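G protein alpha subunit (Entamoeba histolytica, PDB 4FID) probably acts as the guanine nucleotide-binding subunit of a heterotrimeric G protein, relaying transmembrane signals by binding and hydrolysing GTP. Local coordinates at residues Leu194-Met199 / Thr207-Glu212. Residues are numbered along the deposited sequence; the frame is centred on the assembly and turned at random.
Sequences LAEYDM and TSRLTE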
ATOM      1  N   LEU A 194       1.936   8.066   1.862  1.00 35.59           N
ATOM      2  CA  LEU A 194       2.597   9.197   2.491  1.00 33.69           C
ATOM      3  C   LEU A 194       4.102   9.016   2.430  1.00 32.28           C
ATOM      4  O   LEU A 194       4.852   9.991   2.391  1.00 33.78           O
ATOM      5  CB  LEU A 194       2.143   9.359   3.941  1.00 32.56           C
ATOM      6  CG  LEU A 194       0.810  10.085   4.145  1.00 30.97           C
ATOM      7  CD1 LEU A 194       0.342   9.947   5.581  1.00 27.79           C
ATOM      8  CD2 LEU A 194       0.988  11.539   3.768  1.00 33.27           C
ATOM      9  N   ALA A 195       4.555   7.769   2.415  1.00 28.69           N
ATOM     10  CA  ALA A 195       5.988   7.538   2.539  1.00 36.80           C
ATOM     11  C   ALA A 195       6.773   7.790   1.240  1.00 39.49           C
ATOM     12  O   ALA A 195       7.987   7.613   1.209  1.00 42.63           O
ATOM     13  CB  ALA A 195       6.267   6.150   3.101  1.00 35.94           C
ATOM     14  N   GLU A 196       6.083   8.224   0.187  1.00 36.57           N
ATOM     15  CA  GLU A 196       6.715   8.455  -1.106  1.00 34.81           C
ATOM     16  C   GLU A 196       7.147   9.904  -1.298  1.00 38.19           C
ATOM     17  O   GLU A 196       7.587  10.273  -2.389  1.00 47.94           O
ATOM     18  CB  GLU A 196       5.783   8.039  -2.258  1.00 45.14           C
ATOM     19  CG  GLU A 196       4.617   9.020  -2.490  1.00 61.69           C
ATOM     20  CD  GLU A 196       3.700   8.664  -3.682  1.00 71.98           C
ATOM     21  OE1 GLU A 196       3.717   7.506  -4.174  1.00 76.22           O
ATOM     22  OE2 GLU A 196       2.943   9.561  -4.113  1.00 70.24           O
ATOM     23  N   TYR A 197       7.027  10.728  -0.260  1.00 34.32           N
ATOM     24  CA  TYR A 197       7.365  12.153  -0.391  1.00 38.76           C
ATOM     25  C   TYR A 197       8.799  12.426  -0.878  1.00 41.23           C
ATOM     26  O   TYR A 197       9.074  13.493  -1.399  1.00 44.79           O
ATOM     27  CB  TYR A 197       7.113  12.913   0.915  1.00 36.44           C
ATOM     28  CG  TYR A 197       8.005  12.473   2.042  1.00 37.07           C
ATOM     29  CD1 TYR A 197       9.256  13.047   2.231  1.00 36.28           C
ATOM     30  CD2 TYR A 197       7.602  11.466   2.915  1.00 37.61           C
ATOM     31  CE1 TYR A 197      10.082  12.637   3.262  1.00 33.97           C
ATOM     32  CE2 TYR A 197       8.417  11.052   3.950  1.00 36.72           C
ATOM     33  CZ  TYR A 197       9.650  11.646   4.116  1.00 37.35           C
ATOM     34  OH  TYR A 197      10.444  11.232   5.146  1.00 37.92           O
ATOM     35  N   ASP A 198       9.708  11.468  -0.725  1.00 41.55           N
ATOM     36  CA  ASP A 198      11.100  11.694  -1.113  1.00 40.94           C
ATOM     37  C   ASP A 198      11.564  10.897  -2.324  1.00 38.41           C
ATOM     38  O   ASP A 198      12.761  10.823  -2.567  1.00 38.70           O
ATOM     39  CB  ASP A 198      12.034  11.344   0.043  1.00 46.56           C
ATOM     40  CG  ASP A 198      12.115   9.855   0.280  1.00 50.72           C
ATOM     41  OD1 ASP A 198      13.182   9.376   0.716  1.00 53.40           O
ATOM     42  OD2 ASP A 198      11.106   9.164   0.017  1.00 50.38           O
HETATM   43  N   MSE A 199      10.647  10.302  -3.079  1.00 35.59           N
HETATM   44  CA  MSE A 199      11.049   9.434  -4.176  1.00 42.05           C
HETATM   45  C   MSE A 199      10.952  10.067  -5.568  1.00 55.90           C
HETATM   46  O   MSE A 199       9.938  10.666  -5.917  1.00 59.97           O
HETATM   47  CB  MSE A 199      10.255   8.138  -4.114  1.00 47.05           C
HETATM   48  CG  MSE A 199      10.382   7.441  -2.766  1.00 50.73           C
HETATM   49 SE   MSE A 199       9.416   5.747  -2.626  1.00 93.67          SE
HETATM   50  CE  MSE A 199      10.179   4.838  -4.174  1.00391.59           C
ATOM     51  N   THR A 207       8.679  14.486 -12.286  1.00 69.15           N
ATOM     52  CA  THR A 207      10.008  14.375 -11.704  1.00 66.35           C
ATOM     53  C   THR A 207       9.996  13.463 -10.481  1.00 57.81           C
ATOM     54  O   THR A 207      10.941  12.714 -10.246  1.00 65.18           O
ATOM     55  CB  THR A 207      10.602  15.782 -11.322  1.00 69.84           C
ATOM     56  OG1 THR A 207       9.661  16.529 -10.534  1.00 59.78           O
ATOM     57  CG2 THR A 207      10.967  16.585 -12.579  1.00 72.96           C
ATOM     58  N   SER A 208       8.916  13.530  -9.709  1.00 44.99           N
ATOM     59  CA  SER A 208       8.828  12.804  -8.456  1.00 39.87           C
ATOM     60  C   SER A 208       7.532  12.010  -8.375  1.00 36.88           C
ATOM     61  O   SER A 208       6.600  12.261  -9.142  1.00 41.92           O
ATOM     62  CB  SER A 208       8.943  13.769  -7.270  1.00 40.89           C
ATOM     63  OG  SER A 208       7.700  14.358  -6.958  1.00 37.60           O
ATOM     64  N   ARG A 209       7.493  11.037  -7.465  1.00 30.02           N
ATOM     65  CA  ARG A 209       6.283  10.278  -7.195  1.00 32.70           C
ATOM     66  C   ARG A 209       5.167  11.171  -6.672  1.00 28.22           C
ATOM     67  O   ARG A 209       3.995  10.980  -6.996  1.00 32.31           O
ATOM     68  CB  ARG A 209       6.567   9.150  -6.195  1.00 41.35           C
ATOM     69  CG  ARG A 209       7.422   8.051  -6.762  1.00 47.37           C
ATOM     70  CD  ARG A 209       7.355   6.788  -5.937  1.00 58.23           C
ATOM     71  NE  ARG A 209       7.953   5.671  -6.671  1.00 72.61           N
ATOM     72  CZ  ARG A 209       7.287   4.927  -7.552  1.00 87.03           C
ATOM     73  NH1 ARG A 209       6.002   5.176  -7.793  1.00 93.41           N
ATOM     74  NH2 ARG A 209       7.897   3.937  -8.191  1.00 88.54           N
ATOM     75  N   LEU A 210       5.544  12.160  -5.874  1.00 32.07           N
ATOM     76  CA  LEU A 210       4.581  13.016  -5.193  1.00 32.11           C
ATOM     77  C   LEU A 210       3.782  13.859  -6.191  1.00 35.32           C
ATOM     78  O   LEU A 210       2.549  13.891  -6.143  1.00 39.83           O
ATOM     79  CB  LEU A 210       5.297  13.883  -4.156  1.00 23.51           C
ATOM     80  CG  LEU A 210       4.477  14.874  -3.334  1.00 27.52           C
ATOM     81  CD1 LEU A 210       3.355  14.197  -2.540  1.00 24.40           C
ATOM     82  CD2 LEU A 210       5.382  15.675  -2.425  1.00 29.62           C
ATOM     83  N   THR A 211       4.489  14.518  -7.102  1.00 26.31           N
ATOM     84  CA  THR A 211       3.853  15.324  -8.139  1.00 31.59           C
ATOM     85  C   THR A 211       3.046  14.485  -9.141  1.00 33.73           C
ATOM     86  O   THR A 211       2.009  14.921  -9.653  1.00 36.01           O
ATOM     87  CB  THR A 211       4.891  16.206  -8.892  1.00 28.41           C
ATOM     88  OG1 THR A 211       5.922  15.381  -9.458  1.00 30.43           O
ATOM     89  CG2 THR A 211       5.510  17.216  -7.947  1.00 24.67           C
ATOM     90  N   GLU A 212       3.524  13.285  -9.430  1.00 33.52           N
ATOM     91  CA  GLU A 212       2.729  12.359 -10.218  1.00 37.74           C
ATOM     92  C   GLU A 212       1.403  11.967  -9.507  1.00 27.19           C
ATOM     93  O   GLU A 212       0.358  11.951 -10.145  1.00 24.85           O
ATOM     94  CB  GLU A 212       3.543  11.127 -10.588  1.00 47.07           C
ATOM     95  CG  GLU A 212       2.834  10.215 -11.567  1.00 66.48           C
ATOM     96  CD  GLU A 212       3.265   8.765 -11.435  1.00 84.61           C
ATOM     97  OE1 GLU A 212       2.783   7.934 -12.237  1.00 92.80           O
ATOM     98  OE2 GLU A 212       4.080   8.457 -10.531  1.00 89.06           O
TER
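Arg209 packs its aliphatic chain against both Glu196 and Met199. Its CG is anti to its own carbonyl carbon (chi1 -69°), and from there the chain runs extended to NE. This lays CB and CG beside Met199 O, and CD beside Met199 CB. The Glu196 side chain crosses it at about a right angle. Carbon CD of Glu196 sits 3.8 Å from Arg209 CB. The carboxylate and guanidinium planes are 34° apart, but their charged atoms do not touch: Glu196 OE1 and Arg209 NH1 are 4.9 Å apart. Glu196 OE2 is instead hydrogen-bonded to Ser213, and Arg209 NH2 forms a long, weak ion pair with Glu15, a GDP-binding residue.

In this Ras-like domain, the loop between strand 187-193 and helix 209-222 includes the region that corresponds to switch III in G-alpha subunits. It makes a type I turn from Glu196 to Met199. Met199, a selenomethionine, crosses Arg209 obliquely, with its CB 3.7 Å from Arg209 CD. Met199 is poorly ordered, so the details of its packing are less certain. Ser208 is the N-cap of the helix: its OG accepts from Thr211 N at 3.2 Å. Arg209 N, in the first turn, donates to Met199 O at 2.9 Å.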